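PDB 5I3S: inositol monophosphatase family protein from Staphylococcus aureus, which probably hydrolyses inositol monophosphate or related sugar phosphates, as a member of the FIG superfamily of metal-dependent phosphatases. Local coordinates for residues Tyr4-Ala7 with Gln8-Gln12; Ile104-Gly108 with Lys109-Gly113; Trp207-Ala210 with Gly211-Ile215; Ile263-His266 with Glu267-Phe270. One frame throughout, in Å; residues are numbered along the deposited sequence.

Contact 1 (Tyr4-Ala7 with Gln8-Gln12); sequences YGFA and QGLIQ
Y4 and Q8 meet one turn apart on helix 2-24. Their side chains slant across one another, with the phenol ring and the amide plane 75° apart. Q8 brings its amide oxygen to the ring: OE1 lies 3.6 Å from CE2 of Y4 and 3.7 Å from its CZ. This is a van der Waals approach of an oxygen to ring carbons. Both side chains leave the helix in the same way. CG of Q8 is anti to the backbone N (chi1 -173°), and the chain runs out extended from there, which carries the amide up to the phenol. The Y4 hydroxyl is held elsewhere, by a hydrogen bond with ND1 of H125.

F6 and L10 form a second, looser pair, with CE2 of F6 4.4 Å from CD2 of L10. Under both pairs runs the regular alpha-helical ladder. Q8 N donates to Y4 O at 3.0 Å, and I11 N donates to A7 O at 2.9 Å. The carbonyls also touch side-chain carbons, as CB of L10 sits 3.2 Å from F6 O.

The helix lies between two sets of neighbours. F6 and L10 pack on helix 37-56, and the F6 ring meets Y57 edge-to-face. Y4, A7 and I11 pack on the sheet through strand 109-117, and A7 and I11 also reach strand 99-106. Q8 touches strand 122-127.

Contact 2 (Ile104-Gly108 with Lys109-Gly113); sequences IYIDG and KPYAG
The tight beta hairpin of strands 99-106 and 109-117 turns here, through a type I' turn from I106 to K109 with D107 and G108 at its corners. I106 N donates to K109 O at 2.7 Å. In return K109 N donates to I106 O at 2.9 Å, but from above the carbonyl plane, 63° out of it. Further along, the register slips by one in a classic beta bulge. Y111 and A112 both face I104, and I104 O accepts from both. Y111 N comes in the carbonyl plane at 2.9 Å, while A112 N is at 3.2 Å and tilted from the plane.

Y105 and P110 pair on one face of the sheet. The proline lies over the phenol ring, its CA 3.9 Å from the ring centroid and only 11° off the normal, a CH-pi contact. CG of P110 reaches CE1 of Y105 at 3.6 Å. Y111, at the bulge, runs alongside I104 and I106, whose side chains are on the face away from Y105. Its CD1 meets CD1 of I106 at 3.5 Å, and its CD2 meets CG2 of I104 at 3.9 Å.

D107 is anchored outside the hairpin, as its OD1 is hydrogen-bonded to G77 N. Proline has no N-H to give, and P110 stands in a non-hydrogen-bonded pair. Apolar and CH-pi contacts join it to Y105, while the doubly accepting I104 O secures the bulge.

Contact 3 (Trp207-Ala210 with Gly211-Ile215); sequences WDFA and GGLVI
The F209 ring and L213 lie side by side, pointing the same way from helix 206-218. CD2 of L213 comes to CD1 of F209 at 4.0 Å, obliquely to the ring. F209 has CG between its backbone N and carbonyl carbon (chi1 57°), and this sets the ring beside the leucine one turn on. F209 also packs against I188 of helix 184-193, and L213 against L231.

The backbone links the same two residues. L213 N donates to F209 O at 2.9 Å, with a C=O...N angle of 166°. CB of L213 sits 3.2 Å from that oxygen.

Before this bond the helix is kinked, and two waters stand in for the missing direct bonds. One accepts from G212 N at 2.8 Å and donates to D208 O at 2.8 Å. The other donates to W207 O at 2.8 Å and takes a weak bond from G211 N at 3.4 Å. The sequence W-D at the start of this helix matches the family motif whose aspartate, in related phosphatases, is a metal ligand. D208 OD2 indeed lies close to carboxylate oxygens of D83 and D86, a cluster consistent with a metal site.

On another flank, CG2 of V214 touches A210 O at 3.6 Å. A210 packs on V81 of strand 78-83, and V214 and I215 pack on A126 of strand 122-127.

Contact 4 (Ile263-His266 with Glu267-Phe270); sequences IQLH and EQRF
H266 reaches along helix 259-270 to F270, one turn on. Its CB only borders the peptide of its neighbour E267, and the packing begins at CG. CG is anti to the backbone N (chi1 -176°) and lies 3.8 Å from CD2 of F270. Beyond CG, both ND1 and CE1 come to 3.4 Å from the same CD2 of F270. NE2 and CD2 of H266 are a little further from that carbon.

CD2 of F270 therefore lies over one face of the imidazole, offset toward its rim. The two side chains cross at about a right angle, and the ring planes meet obliquely at 56°. The phenylalanine ring has CG of R269 over one face. CD2 of F270 also touches H266 O, the carbonyl that takes F270 N in a hydrogen bond at 3.0 Å.

A second pair lies on another side of the helix. Q264 and Q268 slant across each other with amide planes 37° apart. OE1 of Q268 meets the aliphatic CG of Q264 at 3.3 Å.

The main chain keeps alpha-helical bonding here, with E267 N donating to I263 O at 2.8 Å. H266 also packs on N225 and L227, and F270 on P236. This is plain i to i+4 packing on the surface of the last helix, which ends at F270 near the C-terminus.

The four contacts follow one another along the chain in the order 1, 2, 3, 4. Contact 2 touches both contact 1 and contact 3, which do not touch each other. Its centre is about 15 Å from that of contact 1 and about 11 Å from that of contact 3. The hairpin is part of the seven-stranded sheet. Helix 2-24 packs on its I104 and A112 face, and helix 206-218 on the opposite face, where Y105 meets A210. The sheet thus lies between the N-terminal helix and the helix carrying D208 of the probable metal site. Contact 4, about 37 Å from contact 1 between centres, is surface packing near the C-terminus.

Contact 1 (Tyr4-Ala7 with Gln8-Gln12)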
loop_
_atom_site.group_PDB
_atom_site.type_symbol
_atom_site.label_atom_id
_atom_site.label_comp_id
_atom_site.label_asym_id
_atom_site.label_seq_id
_atom_site.Cartn_x
_atom_site.Cartn_y
_atom_site.Cartn_z
ATOM N N TYR A 4 11.967 -24.181 -15.637
ATOM C CA TYR A 4 11.589 -22.778 -15.556
ATOM C C TYR A 4 10.312 -22.462 -16.321
ATOM O O TYR A 4 9.403 -21.831 -15.764
ATOM C CB TYR A 4 12.703 -21.927 -16.143
ATOM C CG TYR A 4 12.514 -20.448 -15.967
ATOM C CD1 TYR A 4 12.436 -19.892 -14.690
ATOM C CD2 TYR A 4 12.452 -19.595 -17.059
ATOM C CE1 TYR A 4 12.287 -18.530 -14.505
ATOM C CE2 TYR A 4 12.298 -18.231 -16.882
ATOM C CZ TYR A 4 12.214 -17.701 -15.595
ATOM O OH TYR A 4 12.077 -16.339 -15.402
ATOM N N GLY A 5 10.268 -22.904 -17.592
ATOM C CA GLY A 5 9.130 -22.704 -18.462
ATOM C C GLY A 5 7.882 -23.377 -17.936
ATOM O O GLY A 5 6.817 -22.763 -17.934
ATOM N N PHE A 6 8.001 -24.647 -17.518
ATOM C CA PHE A 6 6.914 -25.382 -16.816
ATOM C C PHE A 6 6.402 -24.599 -15.578
ATOM O O PHE A 6 5.200 -24.524 -15.341
ATOM C CB PHE A 6 7.402 -26.799 -16.445
ATOM C CG PHE A 6 6.502 -27.563 -15.497
ATOM C CD1 PHE A 6 5.330 -28.155 -15.939
ATOM C CD2 PHE A 6 6.842 -27.726 -14.190
ATOM C CE1 PHE A 6 4.509 -28.879 -15.069
ATOM C CE2 PHE A 6 6.016 -28.419 -13.309
ATOM C CZ PHE A 6 4.848 -29.002 -13.753
ATOM N N ALA A 7 7.309 -23.992 -14.815
ATOM C CA ALA A 7 6.893 -23.286 -13.606
ATOM C C ALA A 7 6.094 -22.044 -13.964
ATOM O O ALA A 7 5.058 -21.786 -13.403
ATOM C CB ALA A 7 8.095 -22.933 -12.750
ATOM N N GLN A 8 6.609 -21.303 -14.935
ATOM C CA GLN A 8 6.014 -20.084 -15.446
ATOM C C GLN A 8 4.571 -20.281 -15.888
ATOM O O GLN A 8 3.697 -19.551 -15.461
ATOM C CB GLN A 8 6.893 -19.553 -16.570
ATOM C CG GLN A 8 6.545 -18.202 -17.122
ATOM C CD GLN A 8 7.754 -17.486 -17.662
ATOM O OE1 GLN A 8 8.765 -17.352 -16.984
ATOM N NE2 GLN A 8 7.663 -17.033 -18.893
ATOM N N GLY A 9 4.316 -21.280 -16.696
ATOM C CA GLY A 9 2.975 -21.543 -17.198
ATOM C C GLY A 9 2.047 -22.014 -16.114
ATOM O O GLY A 9 0.919 -21.511 -15.972
ATOM N N LEU A 10 2.544 -22.953 -15.314
ATOM C CA LEU A 10 1.835 -23.439 -14.126
ATOM C C LEU A 10 1.347 -22.303 -13.221
ATOM O O LEU A 10 0.199 -22.281 -12.805
ATOM C CB LEU A 10 2.754 -24.359 -13.319
ATOM C CG LEU A 10 2.197 -24.884 -11.994
ATOM C CD1 LEU A 10 0.919 -25.670 -12.252
ATOM C CD2 LEU A 10 3.210 -25.761 -11.303
ATOM N N ILE A 11 2.204 -21.349 -12.897
ATOM C CA ILE A 11 1.768 -20.309 -11.948
ATOM C C ILE A 11 0.674 -19.422 -12.583
ATOM O O ILE A 11 -0.305 -19.082 -11.922
ATOM C CB ILE A 11 2.960 -19.530 -11.346
ATOM C CG1 ILE A 11 2.539 -18.779 -10.090
ATOM C CG2 ILE A 11 3.625 -18.631 -12.371
ATOM C CD1 ILE A 11 3.708 -18.101 -9.388
ATOM N N GLN A 12 0.843 -19.103 -13.867
ATOM C CA GLN A 12 -0.125 -18.319 -14.634
ATOM C C GLN A 12 -1.466 -19.041 -14.766
ATOM O O GLN A 12 -2.523 -18.474 -14.529
ATOM C CB GLN A 12 0.441 -17.967 -16.000
ATOM C CG GLN A 12 1.469 -16.872 -15.917
ATOM C CD GLN A 12 2.254 -16.687 -17.215
ATOM O OE1 GLN A 12 3.149 -17.485 -17.553
ATOM N NE2 GLN A 12 1.948 -15.623 -17.935
#

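Contact 2 (Ile104-Gly108 with Lys109-Gly113)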
loop_
_atom_site.group_PDB
_atom_site.type_symbol
_atom_site.label_atom_id
_atom_site.label_comp_id
_atom_site.label_asym_id
_atom_site.label_seq_id
_atom_site.Cartn_x
_atom_site.Cartn_y
_atom_site.Cartn_z
ATOM N N ILE A 104 11.971 -22.078 -6.396
ATOM C CA ILE A 104 12.465 -23.388 -6.712
ATOM C C ILE A 104 13.910 -23.433 -6.401
ATOM O O ILE A 104 14.659 -22.597 -6.824
ATOM C CB ILE A 104 12.241 -23.733 -8.173
ATOM C CG1 ILE A 104 10.738 -23.795 -8.415
ATOM C CG2 ILE A 104 12.956 -25.070 -8.518
ATOM C CD1 ILE A 104 10.398 -24.007 -9.884
ATOM N N TYR A 105 14.289 -24.455 -5.664
ATOM C CA TYR A 105 15.655 -24.609 -5.164
ATOM C C TYR A 105 16.162 -25.990 -5.560
ATOM O O TYR A 105 15.407 -26.955 -5.499
ATOM C CB TYR A 105 15.666 -24.444 -3.634
ATOM C CG TYR A 105 15.710 -23.002 -3.105
ATOM C CD1 TYR A 105 16.750 -22.600 -2.282
ATOM C CD2 TYR A 105 14.690 -22.059 -3.385
ATOM C CE1 TYR A 105 16.819 -21.307 -1.766
ATOM C CE2 TYR A 105 14.746 -20.749 -2.880
ATOM C CZ TYR A 105 15.827 -20.364 -2.062
ATOM O OH TYR A 105 15.976 -19.090 -1.492
ATOM N N ILE A 106 17.432 -26.076 -5.970
ATOM C CA ILE A 106 18.071 -27.388 -6.271
ATOM C C ILE A 106 19.270 -27.649 -5.341
ATOM O O ILE A 106 20.204 -26.855 -5.286
ATOM C CB ILE A 106 18.501 -27.524 -7.757
ATOM C CG1 ILE A 106 17.327 -27.232 -8.707
ATOM C CG2 ILE A 106 19.034 -28.927 -8.040
ATOM C CD1 ILE A 106 17.777 -26.706 -10.064
ATOM N N ASP A 107 19.211 -28.765 -4.613
ATOM C CA ASP A 107 20.243 -29.176 -3.655
ATOM C C ASP A 107 20.595 -28.036 -2.736
ATOM O O ASP A 107 21.773 -27.722 -2.556
ATOM C CB ASP A 107 21.489 -29.727 -4.382
ATOM C CG ASP A 107 21.223 -31.105 -5.042
ATOM O OD1 ASP A 107 20.847 -32.059 -4.325
ATOM O OD2 ASP A 107 21.371 -31.222 -6.273
ATOM N N GLY A 108 19.556 -27.396 -2.187
ATOM C CA GLY A 108 19.711 -26.290 -1.237
ATOM C C GLY A 108 19.924 -24.912 -1.845
ATOM O O GLY A 108 19.869 -23.913 -1.131
ATOM N N LYS A 109 20.105 -24.855 -3.163
ATOM C CA LYS A 109 20.560 -23.654 -3.849
ATOM C C LYS A 109 19.435 -23.060 -4.732
ATOM O O LYS A 109 18.763 -23.811 -5.459
ATOM C CB LYS A 109 21.819 -23.984 -4.671
ATOM C CG LYS A 109 23.143 -23.536 -4.025
ATOM C CD LYS A 109 23.627 -22.184 -4.573
ATOM C CE LYS A 109 24.394 -21.337 -3.556
ATOM N NZ LYS A 109 23.489 -20.658 -2.574
ATOM N N PRO A 110 19.216 -21.718 -4.660
ATOM C CA PRO A 110 18.228 -21.015 -5.490
ATOM C C PRO A 110 18.345 -21.236 -7.001
ATOM O O PRO A 110 19.398 -20.955 -7.564
ATOM C CB PRO A 110 18.504 -19.535 -5.192
ATOM C CG PRO A 110 19.168 -19.516 -3.862
ATOM C CD PRO A 110 19.914 -20.807 -3.735
ATOM N N TYR A 111 17.267 -21.678 -7.657
ATOM C CA TYR A 111 17.257 -21.827 -9.127
ATOM C C TYR A 111 16.366 -20.759 -9.757
ATOM O O TYR A 111 16.813 -20.015 -10.606
ATOM C CB TYR A 111 16.779 -23.234 -9.521
ATOM C CG TYR A 111 16.422 -23.484 -10.997
ATOM C CD1 TYR A 111 17.413 -23.743 -11.969
ATOM C CD2 TYR A 111 15.093 -23.542 -11.408
ATOM C CE1 TYR A 111 17.074 -24.011 -13.305
ATOM C CE2 TYR A 111 14.747 -23.792 -12.738
ATOM C CZ TYR A 111 15.730 -24.029 -13.693
ATOM O OH TYR A 111 15.344 -24.277 -15.035
ATOM N N ALA A 112 15.113 -20.673 -9.341
ATOM C CA ALA A 112 14.187 -19.736 -9.967
ATOM C C ALA A 112 13.188 -19.206 -8.939
ATOM O O ALA A 112 12.885 -19.910 -7.986
ATOM C CB ALA A 112 13.444 -20.434 -11.106
ATOM N N GLY A 113 12.686 -17.993 -9.156
ATOM C CA GLY A 113 11.588 -17.438 -8.370
ATOM C C GLY A 113 10.478 -16.731 -9.183
ATOM O O GLY A 113 10.742 -16.106 -10.266
#

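Contact 3 (Trp207-Ala210 with Gly211-Ile215)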
loop_
_atom_site.group_PDB
_atom_site.type_symbol
_atom_site.label_atom_id
_atom_site.label_comp_id
_atom_site.label_asym_id
_atom_site.label_seq_id
_atom_site.Cartn_x
_atom_site.Cartn_y
_atom_site.Cartn_z
ATOM N N TRP A 207 7.926 -19.805 2.373
ATOM C CA TRP A 207 7.053 -19.663 1.207
ATOM C C TRP A 207 6.594 -18.212 0.938
ATOM O O TRP A 207 6.129 -17.925 -0.158
ATOM C CB TRP A 207 5.822 -20.589 1.297
ATOM C CG TRP A 207 5.038 -20.523 2.567
ATOM C CD1 TRP A 207 4.126 -19.588 2.909
ATOM C CD2 TRP A 207 5.094 -21.449 3.670
ATOM N NE1 TRP A 207 3.606 -19.862 4.167
ATOM C CE2 TRP A 207 4.184 -21.000 4.646
ATOM C CE3 TRP A 207 5.833 -22.606 3.925
ATOM C CZ2 TRP A 207 3.981 -21.680 5.861
ATOM C CZ3 TRP A 207 5.632 -23.280 5.128
ATOM C CH2 TRP A 207 4.711 -22.818 6.073
ATOM N N ASP A 208 6.762 -17.313 1.899
ATOM C CA ASP A 208 6.527 -15.893 1.624
ATOM C C ASP A 208 7.753 -15.139 1.030
ATOM O O ASP A 208 7.582 -14.143 0.338
ATOM C CB ASP A 208 6.023 -15.185 2.860
ATOM C CG ASP A 208 4.691 -15.752 3.381
ATOM O OD1 ASP A 208 4.640 -15.980 4.605
ATOM O OD2 ASP A 208 3.763 -16.026 2.597
ATOM N N PHE A 209 8.966 -15.614 1.259
ATOM C CA PHE A 209 10.105 -14.937 0.694
ATOM C C PHE A 209 10.853 -15.648 -0.385
ATOM O O PHE A 209 11.607 -14.992 -1.106
ATOM C CB PHE A 209 11.078 -14.466 1.769
ATOM C CG PHE A 209 11.595 -15.549 2.655
ATOM C CD1 PHE A 209 12.584 -16.406 2.219
ATOM C CD2 PHE A 209 11.102 -15.678 3.954
ATOM C CE1 PHE A 209 13.096 -17.363 3.061
ATOM C CE2 PHE A 209 11.588 -16.650 4.801
ATOM C CZ PHE A 209 12.606 -17.480 4.351
ATOM N N ALA A 210 10.654 -16.951 -0.532
ATOM C CA ALA A 210 11.478 -17.732 -1.468
ATOM C C ALA A 210 11.463 -17.219 -2.895
ATOM O O ALA A 210 12.512 -17.020 -3.473
ATOM C CB ALA A 210 11.090 -19.193 -1.432
ATOM N N GLY A 211 10.279 -17.009 -3.465
ATOM C CA GLY A 211 10.179 -16.485 -4.852
ATOM C C GLY A 211 10.705 -15.097 -4.950
ATOM O O GLY A 211 11.561 -14.811 -5.790
ATOM N N GLY A 212 10.232 -14.211 -4.059
ATOM C CA GLY A 212 10.654 -12.838 -4.110
ATOM C C GLY A 212 12.165 -12.626 -4.046
ATOM O O GLY A 212 12.709 -11.692 -4.674
ATOM N N LEU A 213 12.819 -13.468 -3.236
ATOM C CA LEU A 213 14.250 -13.362 -2.971
ATOM C C LEU A 213 15.116 -13.548 -4.226
ATOM O O LEU A 213 16.117 -12.861 -4.388
ATOM C CB LEU A 213 14.664 -14.369 -1.920
ATOM C CG LEU A 213 15.469 -13.801 -0.788
ATOM C CD1 LEU A 213 14.811 -12.618 -0.058
ATOM C CD2 LEU A 213 15.710 -14.967 0.165
ATOM N N VAL A 214 14.697 -14.439 -5.115
ATOM C CA VAL A 214 15.469 -14.724 -6.346
ATOM C C VAL A 214 15.444 -13.503 -7.250
ATOM O O VAL A 214 16.482 -13.109 -7.824
ATOM C CB VAL A 214 14.925 -15.990 -7.079
ATOM C CG1 VAL A 214 15.704 -16.301 -8.361
ATOM C CG2 VAL A 214 14.946 -17.201 -6.143
ATOM N N ILE A 215 14.272 -12.872 -7.325
ATOM C CA ILE A 215 14.054 -11.644 -8.117
ATOM C C ILE A 215 14.893 -10.480 -7.544
ATOM O O ILE A 215 15.641 -9.784 -8.253
ATOM C CB ILE A 215 12.516 -11.325 -8.196
ATOM C CG1 ILE A 215 11.780 -12.431 -8.987
ATOM C CG2 ILE A 215 12.263 -9.984 -8.855
ATOM C CD1 ILE A 215 10.318 -12.627 -8.670
HETATM O O HOH W 1 7.539 -18.705 -2.430
HETATM O O HOH W 2 8.126 -14.586 -2.325
#

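Contact 4 (Ile263-His266 with Glu267-Phe270)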
loop_
_atom_site.group_PDB
_atom_site.type_symbol
_atom_site.label_atom_id
_atom_site.label_comp_id
_atom_site.label_asym_id
_atom_site.label_seq_id
_atom_site.Cartn_x
_atom_site.Cartn_y
_atom_site.Cartn_z
ATOM N N ILE A 263 18.479 -10.412 19.420
ATOM C CA ILE A 263 18.785 -11.871 19.619
ATOM C C ILE A 263 17.769 -12.528 20.527
ATOM O O ILE A 263 17.279 -13.644 20.241
ATOM C CB ILE A 263 20.214 -12.142 20.157
ATOM C CG1 ILE A 263 21.254 -11.851 19.054
ATOM C CG2 ILE A 263 20.375 -13.557 20.658
ATOM C CD1 ILE A 263 22.533 -11.344 19.658
ATOM N N GLN A 264 17.440 -11.829 21.609
ATOM C CA GLN A 264 16.527 -12.387 22.584
ATOM C C GLN A 264 15.135 -12.589 21.955
ATOM O O GLN A 264 14.569 -13.649 22.096
ATOM C CB GLN A 264 16.449 -11.540 23.847
ATOM C CG GLN A 264 15.340 -12.008 24.785
ATOM C CD GLN A 264 15.623 -11.666 26.234
ATOM O OE1 GLN A 264 16.633 -12.113 26.809
ATOM N NE2 GLN A 264 14.734 -10.873 26.845
ATOM N N LEU A 265 14.611 -11.566 21.266
ATOM C CA LEU A 265 13.357 -11.691 20.502
ATOM C C LEU A 265 13.386 -12.871 19.564
ATOM O O LEU A 265 12.480 -13.755 19.574
ATOM C CB LEU A 265 13.082 -10.429 19.689
ATOM C CG LEU A 265 12.695 -9.172 20.477
ATOM C CD1 LEU A 265 12.414 -8.093 19.468
ATOM C CD2 LEU A 265 11.486 -9.385 21.389
ATOM N N HIS A 266 14.448 -12.911 18.781
ATOM C CA HIS A 266 14.640 -13.997 17.829
ATOM C C HIS A 266 14.584 -15.379 18.489
ATOM O O HIS A 266 13.890 -16.267 17.988
ATOM C CB HIS A 266 15.972 -13.793 17.075
ATOM C CG HIS A 266 16.207 -14.799 16.008
ATOM N ND1 HIS A 266 15.896 -14.565 14.683
ATOM C CD2 HIS A 266 16.663 -16.070 16.074
ATOM C CE1 HIS A 266 16.193 -15.639 13.978
ATOM N NE2 HIS A 266 16.643 -16.569 14.799
ATOM N N GLU A 267 15.329 -15.587 19.582
ATOM C CA GLU A 267 15.312 -16.899 20.257
ATOM C C GLU A 267 13.897 -17.203 20.814
ATOM O O GLU A 267 13.395 -18.328 20.673
ATOM C CB GLU A 267 16.386 -17.011 21.354
ATOM C CG GLU A 267 17.814 -16.974 20.830
ATOM C CD GLU A 267 18.193 -18.198 20.002
ATOM O OE1 GLU A 267 17.503 -19.233 20.112
ATOM O OE2 GLU A 267 19.187 -18.140 19.236
ATOM N N GLN A 268 13.249 -16.201 21.391
ATOM C CA GLN A 268 11.875 -16.396 21.929
ATOM C C GLN A 268 10.843 -16.803 20.845
ATOM O O GLN A 268 9.925 -17.610 21.106
ATOM C CB GLN A 268 11.405 -15.127 22.692
ATOM C CG GLN A 268 12.189 -14.853 23.962
ATOM C CD GLN A 268 12.005 -13.453 24.532
ATOM O OE1 GLN A 268 12.436 -13.197 25.659
ATOM N NE2 GLN A 268 11.362 -12.545 23.783
ATOM N N ARG A 269 11.017 -16.270 19.631
ATOM C CA ARG A 269 10.094 -16.500 18.506
ATOM C C ARG A 269 10.377 -17.837 17.797
ATOM O O ARG A 269 9.453 -18.598 17.519
ATOM C CB ARG A 269 10.204 -15.322 17.527
ATOM C CG ARG A 269 9.064 -15.172 16.535
ATOM C CD ARG A 269 9.319 -14.018 15.587
ATOM N NE ARG A 269 8.751 -12.755 16.049
ATOM C CZ ARG A 269 7.454 -12.420 15.963
ATOM N NH1 ARG A 269 6.545 -13.262 15.453
ATOM N NH2 ARG A 269 7.048 -11.223 16.408
ATOM N N PHE A 270 11.655 -18.159 17.588
ATOM C CA PHE A 270 12.071 -19.262 16.695
ATOM C C PHE A 270 12.730 -20.505 17.334
ATOM O O PHE A 270 12.684 -21.583 16.748
ATOM C CB PHE A 270 13.021 -18.727 15.580
ATOM C CG PHE A 270 12.412 -17.645 14.748
ATOM C CD1 PHE A 270 11.261 -17.907 13.992
ATOM C CD2 PHE A 270 12.976 -16.362 14.710
ATOM C CE1 PHE A 270 10.676 -16.905 13.224
ATOM C CE2 PHE A 270 12.395 -15.349 13.954
ATOM C CZ PHE A 270 11.235 -15.626 13.221
#